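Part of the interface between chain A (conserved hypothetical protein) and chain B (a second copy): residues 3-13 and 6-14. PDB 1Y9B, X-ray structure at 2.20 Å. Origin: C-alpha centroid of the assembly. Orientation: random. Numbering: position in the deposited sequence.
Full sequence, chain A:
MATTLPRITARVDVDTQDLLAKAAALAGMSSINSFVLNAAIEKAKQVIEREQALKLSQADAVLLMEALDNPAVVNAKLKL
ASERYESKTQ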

ATOM      1  N   THR A   3     -16.860   0.599 -23.447  1.00 37.43           N
ATOM      2  CA  THR A   3     -15.766   0.374 -24.462  1.00 37.41           C
ATOM      3  C   THR A   3     -15.389   1.580 -25.312  1.00 36.63           C
ATOM      4  O   THR A   3     -14.624   1.431 -26.269  1.00 37.30           O
ATOM      5  N   THR A   4     -15.925   2.754 -24.996  1.00 35.49           N
ATOM      6  CA  THR A   4     -15.569   3.967 -25.733  1.00 34.72           C
ATOM      7  C   THR A   4     -14.065   4.284 -25.599  1.00 33.51           C
ATOM      8  O   THR A   4     -13.388   4.624 -26.582  1.00 33.28           O
ATOM      9  N   LEU A   5     -13.572   4.158 -24.366  1.00 32.34           N
ATOM     10  CA  LEU A   5     -12.175   4.418 -23.998  1.00 30.70           C
ATOM     11  C   LEU A   5     -11.314   3.153 -24.174  1.00 30.08           C
ATOM     12  O   LEU A   5     -11.837   2.032 -24.101  1.00 29.46           O
ATOM     13  N   PRO A   6      -9.991   3.321 -24.383  1.00 29.31           N
ATOM     14  CA  PRO A   6      -9.167   2.123 -24.599  1.00 29.49           C
ATOM     15  C   PRO A   6      -9.164   1.235 -23.352  1.00 29.57           C
ATOM     16  O   PRO A   6      -9.040   1.741 -22.212  1.00 29.63           O
ATOM     17  N   ARG A   7      -9.326  -0.068 -23.550  1.00 29.58           N
ATOM     18  CA  ARG A   7      -9.267  -0.992 -22.424  1.00 30.49           C
ATOM     19  C   ARG A   7      -7.862  -1.012 -21.830  1.00 29.76           C
ATOM     20  O   ARG A   7      -6.875  -0.794 -22.546  1.00 28.72           O
ATOM     21  N   ILE A   8      -7.775  -1.267 -20.524  1.00 30.09           N
ATOM     22  CA  ILE A   8      -6.515  -1.707 -19.938  1.00 30.76           C
ATOM     23  C   ILE A   8      -6.246  -3.130 -20.401  1.00 31.43           C
ATOM     24  O   ILE A   8      -7.165  -3.960 -20.461  1.00 31.61           O
ATOM     25  N   THR A   9      -4.982  -3.385 -20.733  1.00 31.96           N
ATOM     26  CA  THR A   9      -4.525  -4.653 -21.250  1.00 32.70           C
ATOM     27  C   THR A   9      -3.031  -4.751 -21.003  1.00 32.99           C
ATOM     28  O   THR A   9      -2.289  -3.828 -21.334  1.00 33.48           O
ATOM     29  N   ALA A  10      -2.589  -5.851 -20.399  1.00 32.95           N
ATOM     30  CA  ALA A  10      -1.159  -6.174 -20.336  1.00 33.03           C
ATOM     31  C   ALA A  10      -0.990  -7.675 -20.463  1.00 33.18           C
ATOM     32  O   ALA A  10      -1.873  -8.435 -20.067  1.00 33.05           O
ATOM     33  N   ARG A  11       0.117  -8.101 -21.063  1.00 33.81           N
ATOM     34  CA  ARG A  11       0.458  -9.518 -21.105  1.00 34.75           C
ATOM     35  C   ARG A  11       1.165  -9.876 -19.794  1.00 34.61           C
ATOM     36  O   ARG A  11       1.949  -9.077 -19.261  1.00 35.17           O
ATOM     37  N   VAL A  12       0.865 -11.047 -19.243  1.00 33.96           N
ATOM     38  CA  VAL A  12       1.545 -11.479 -18.026  1.00 33.87           C
ATOM     39  C   VAL A  12       2.254 -12.806 -18.276  1.00 34.26           C
ATOM     40  O   VAL A  12       1.791 -13.607 -19.089  1.00 33.88           O
ATOM     41  N   ASP A  13       3.380 -13.050 -17.613  1.00 34.93           N
ATOM     42  CA  ASP A  13       3.923 -14.414 -17.667  1.00 35.76           C
ATOM     43  C   ASP A  13       3.185 -15.316 -16.680  1.00 35.74           C
ATOM     44  O   ASP A  13       2.377 -14.833 -15.882  1.00 36.00           O
TER
ATOM     45  N   PRO B   6      -3.640 -15.429 -20.277  1.00 45.48           N
ATOM     46  CA  PRO B   6      -2.289 -14.851 -20.219  1.00 45.02           C
ATOM     47  C   PRO B   6      -2.282 -13.319 -20.399  1.00 44.48           C
ATOM     48  O   PRO B   6      -1.204 -12.712 -20.571  1.00 44.39           O
ATOM     49  N   ARG B   7      -3.474 -12.715 -20.345  1.00 43.43           N
ATOM     50  CA  ARG B   7      -3.672 -11.278 -20.592  1.00 42.51           C
ATOM     51  C   ARG B   7      -4.527 -10.672 -19.470  1.00 41.73           C
ATOM     52  O   ARG B   7      -5.634 -11.144 -19.225  1.00 42.00           O
ATOM     53  N   ILE B   8      -4.037  -9.645 -18.785  1.00 40.74           N
ATOM     54  CA  ILE B   8      -4.932  -8.866 -17.900  1.00 39.85           C
ATOM     55  C   ILE B   8      -5.608  -7.745 -18.696  1.00 39.58           C
ATOM     56  O   ILE B   8      -4.972  -7.058 -19.500  1.00 39.56           O
ATOM     57  N   THR B   9      -6.907  -7.587 -18.492  1.00 39.06           N
ATOM     58  CA  THR B   9      -7.700  -6.697 -19.325  1.00 38.72           C
ATOM     59  C   THR B   9      -8.894  -6.149 -18.548  1.00 38.33           C
ATOM     60  O   THR B   9      -9.583  -6.895 -17.847  1.00 38.96           O
ATOM     61  N   ALA B  10      -9.136  -4.847 -18.669  1.00 37.27           N
ATOM     62  CA  ALA B  10     -10.256  -4.215 -17.974  1.00 36.25           C
ATOM     63  C   ALA B  10     -10.808  -3.003 -18.711  1.00 35.59           C
ATOM     64  O   ALA B  10     -10.062  -2.205 -19.276  1.00 34.69           O
ATOM     65  N   ARG B  11     -12.131  -2.890 -18.697  1.00 35.30           N
ATOM     66  CA  ARG B  11     -12.822  -1.674 -19.108  1.00 35.10           C
ATOM     67  C   ARG B  11     -12.626  -0.548 -18.081  1.00 33.90           C
ATOM     68  O   ARG B  11     -12.731  -0.770 -16.865  1.00 33.28           O
ATOM     69  N   VAL B  12     -12.347   0.660 -18.574  1.00 32.60           N
ATOM     70  CA  VAL B  12     -12.396   1.860 -17.723  1.00 31.23           C
ATOM     71  C   VAL B  12     -13.415   2.860 -18.248  1.00 30.16           C
ATOM     72  O   VAL B  12     -13.599   3.011 -19.468  1.00 29.80           O
ATOM     73  N   ASP B  13     -14.064   3.538 -17.309  1.00 29.17           N
ATOM     74  CA  ASP B  13     -14.909   4.675 -17.619  1.00 28.24           C
ATOM     75  C   ASP B  13     -14.114   5.966 -17.446  1.00 26.77           C
ATOM     76  O   ASP B  13     -12.929   5.928 -17.101  1.00 26.56           O
ATOM     77  N   VAL B  14     -14.772   7.100 -17.678  1.00 25.58           N
ATOM     78  CA  VAL B  14     -14.122   8.417 -17.700  1.00 23.54           C
ATOM     79  C   VAL B  14     -13.393   8.737 -16.403  1.00 22.94           C
ATOM     80  O   VAL B  14     -12.235   9.167 -16.428  1.00 22.81           O
TER

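The two strands run antiparallel and meet at T9(A) and T9(B), whose CA atoms lie 4.2 Å apart in a non-hydrogen-bonded pair. Backbone hydrogen bonds on both sides of this pair, such as I8(A) N to A10(B) O and A10(A) N to I8(B) O, each 2.8 Å, fix the register and so decide which side chains become neighbours.

The isoleucines and alanines share one face. Each isoleucine lies across from an alanine, a small partner whose methyl still gives apolar contact: A10(A) CB is 3.8 Å from I8(B) CG1, and I8(A) CB is 4.4 Å from A10(B) CB. The two isoleucines differ in rotamer. I8(A) is m with chi2 t, and its CD1 reaches V12(B) CG1 at 3.4 Å; I8(B) is p, with chi2 between wells at 148°, and its CG2 meets V12(A) CG1 at 4.0 Å. Both valines adopt m, and their compact beta-branched side chains suit this extended backbone. Beyond V12(B), L5(A), m then t, extends its CD1 to within 4.0 Å of V14(B) CG2.

The other face carries threonine and arginine. Both threonines are t, but their hydroxyls are engaged differently. T9(A) OG1 accepts hydrogen bonds from R7(B) NE at 2.8 Å and R7(B) NH2 at 3.1 Å, whereas T9(B) OG1 donates only a weak one to I8(A) O at 3.3 Å. R7(B), with chi1 t and chi2 at 98°, presents the edge of its guanidinium to the T9(A) hydroxyl. R11(A), p then t, brings its NH1 within 3.2 Å of R7(B) NH1, a close approach of like charges rather than a bond.

At the margin, R11(B) NE comes 3.4 Å from T3(A) CG2. A water bridges the backbones, donating to L5(A) O at 2.8 Å and accepting from V12(B) N at 3.2 Å.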

ATOM      1  CB  THR A   3     -16.080  -0.778 -25.469  1.00 37.62           C
ATOM      2  OG1 THR A   3     -17.426  -0.657 -25.943  1.00 38.74           O
ATOM      3  CG2 THR A   3     -15.823  -2.178 -24.851  1.00 38.41           C
ATOM      4  CB  THR A   4     -16.417   5.201 -25.270  1.00 35.24           C
ATOM      5  OG1 THR A   4     -17.790   4.816 -25.075  1.00 36.47           O
ATOM      6  CG2 THR A   4     -16.324   6.376 -26.290  1.00 34.13           C
ATOM      7  CB  LEU A   5     -12.104   4.949 -22.550  1.00 30.23           C
ATOM      8  CG  LEU A   5     -12.823   6.294 -22.304  1.00 29.36           C
ATOM      9  CD1 LEU A   5     -12.888   6.665 -20.827  1.00 27.49           C
ATOM     10  CD2 LEU A   5     -12.183   7.427 -23.126  1.00 29.48           C
ATOM     11  CB  PRO A   6      -7.760   2.688 -24.856  1.00 29.25           C
ATOM     12  CG  PRO A   6      -7.960   4.166 -25.109  1.00 29.25           C
ATOM     13  CD  PRO A   6      -9.197   4.563 -24.389  1.00 29.10           C
ATOM     14  CB  ARG A   7      -9.643  -2.408 -22.860  1.00 30.98           C
ATOM     15  CG  ARG A   7     -11.072  -2.599 -23.413  1.00 34.62           C
ATOM     16  CD  ARG A   7     -11.035  -3.529 -24.663  1.00 41.26           C
ATOM     17  NE  ARG A   7      -9.869  -4.446 -24.695  1.00 45.40           N
ATOM     18  CZ  ARG A   7      -8.856  -4.393 -25.574  1.00 46.47           C
ATOM     19  NH1 ARG A   7      -8.828  -3.476 -26.541  1.00 46.82           N
ATOM     20  NH2 ARG A   7      -7.861  -5.272 -25.491  1.00 46.96           N
ATOM     21  CB  ILE A   8      -6.505  -1.691 -18.402  1.00 30.93           C
ATOM     22  CG1 ILE A   8      -6.721  -0.273 -17.876  1.00 31.19           C
ATOM     23  CG2 ILE A   8      -5.194  -2.303 -17.871  1.00 29.73           C
ATOM     24  CD1 ILE A   8      -7.226  -0.270 -16.448  1.00 33.68           C
ATOM     25  CB  THR A   9      -4.817  -4.787 -22.767  1.00 33.11           C
ATOM     26  OG1 THR A   9      -4.091  -5.897 -23.297  1.00 35.00           O
ATOM     27  CG2 THR A   9      -4.406  -3.525 -23.548  1.00 33.32           C
ATOM     28  CB  ALA A  10      -0.513  -5.644 -19.047  1.00 32.55           C
ATOM     29  CB  ARG A  11       1.305  -9.871 -22.354  1.00 35.19           C
ATOM     30  CG  ARG A  11       2.761  -9.386 -22.342  1.00 38.52           C
ATOM     31  CD  ARG A  11       3.558  -9.818 -23.601  1.00 44.37           C
ATOM     32  NE  ARG A  11       3.639  -8.725 -24.580  1.00 48.42           N
ATOM     33  CZ  ARG A  11       2.943  -8.656 -25.718  1.00 50.13           C
ATOM     34  NH1 ARG A  11       2.111  -9.639 -26.073  1.00 51.17           N
ATOM     35  NH2 ARG A  11       3.090  -7.601 -26.513  1.00 49.72           N
ATOM     36  CB  VAL A  12       0.572 -11.559 -16.809  1.00 33.50           C
ATOM     37  CG1 VAL A  12       0.014 -10.180 -16.489  1.00 33.03           C
ATOM     38  CG2 VAL A  12      -0.557 -12.535 -17.066  1.00 32.14           C
ATOM     39  CB  ASP A  13       5.454 -14.472 -17.521  1.00 36.22           C
ATOM     40  CG  ASP A  13       5.947 -13.991 -16.181  1.00 37.90           C
ATOM     41  OD1 ASP A  13       5.285 -14.238 -15.151  1.00 39.52           O
ATOM     42  OD2 ASP A  13       7.034 -13.376 -16.161  1.00 41.35           O
TER
ATOM     43  CB  PRO B   6      -1.583 -15.525 -21.395  1.00 45.08           C
ATOM     44  CG  PRO B   6      -2.718 -15.750 -22.423  1.00 45.86           C
ATOM     45  CD  PRO B   6      -4.037 -15.781 -21.653  1.00 45.63           C
ATOM     46  CB  ARG B   7      -4.392 -11.086 -21.938  1.00 42.35           C
ATOM     47  CG  ARG B   7      -4.288  -9.711 -22.568  1.00 41.87           C
ATOM     48  CD  ARG B   7      -3.191  -9.662 -23.639  1.00 42.66           C
ATOM     49  NE  ARG B   7      -2.765  -8.282 -23.896  1.00 42.89           N
ATOM     50  CZ  ARG B   7      -1.627  -7.917 -24.491  1.00 42.69           C
ATOM     51  NH1 ARG B   7      -0.759  -8.830 -24.932  1.00 42.11           N
ATOM     52  NH2 ARG B   7      -1.357  -6.621 -24.641  1.00 40.51           N
ATOM     53  CB  ILE B   8      -4.254  -8.335 -16.598  1.00 39.60           C
ATOM     54  CG1 ILE B   8      -3.031  -7.467 -16.907  1.00 38.89           C
ATOM     55  CG2 ILE B   8      -3.876  -9.497 -15.689  1.00 39.42           C
ATOM     56  CD1 ILE B   8      -2.794  -6.361 -15.907  1.00 37.83           C
ATOM     57  CB  THR B   9      -8.163  -7.395 -20.638  1.00 38.53           C
ATOM     58  OG1 THR B   9      -9.061  -6.534 -21.345  1.00 40.08           O
ATOM     59  CG2 THR B   9      -8.872  -8.699 -20.347  1.00 38.39           C
ATOM     60  CB  ALA B  10      -9.861  -3.841 -16.530  1.00 36.28           C
ATOM     61  CB  ARG B  11     -14.321  -1.947 -19.263  1.00 35.76           C
ATOM     62  CG  ARG B  11     -14.745  -2.529 -20.603  1.00 39.00           C
ATOM     63  CD  ARG B  11     -16.187  -3.063 -20.522  1.00 44.61           C
ATOM     64  NE  ARG B  11     -16.946  -2.856 -21.761  1.00 48.78           N
ATOM     65  CZ  ARG B  11     -18.093  -3.466 -22.075  1.00 50.61           C
ATOM     66  NH1 ARG B  11     -18.644  -4.359 -21.254  1.00 50.06           N
ATOM     67  NH2 ARG B  11     -18.691  -3.183 -23.228  1.00 51.65           N
ATOM     68  CB  VAL B  12     -11.010   2.589 -17.559  1.00 31.44           C
ATOM     69  CG1 VAL B  12     -10.019   1.694 -16.873  1.00 31.90           C
ATOM     70  CG2 VAL B  12     -10.471   3.090 -18.897  1.00 30.21           C
ATOM     71  CB  ASP B  13     -16.175   4.650 -16.755  1.00 29.04           C
ATOM     72  CG  ASP B  13     -15.892   4.771 -15.278  1.00 30.76           C
ATOM     73  OD1 ASP B  13     -14.714   4.830 -14.900  1.00 34.02           O
ATOM     74  OD2 ASP B  13     -16.853   4.804 -14.480  1.00 33.37           O
ATOM     75  CB  VAL B  14     -15.136   9.540 -18.097  1.00 23.39           C
ATOM     76  CG1 VAL B  14     -14.551  10.915 -17.860  1.00 21.61           C
ATOM     77  CG2 VAL B  14     -15.521   9.393 -19.560  1.00 21.23           C
TER
HETATM   78  O   HOH W   1     -12.422   0.620 -21.748  1.00 32.99           O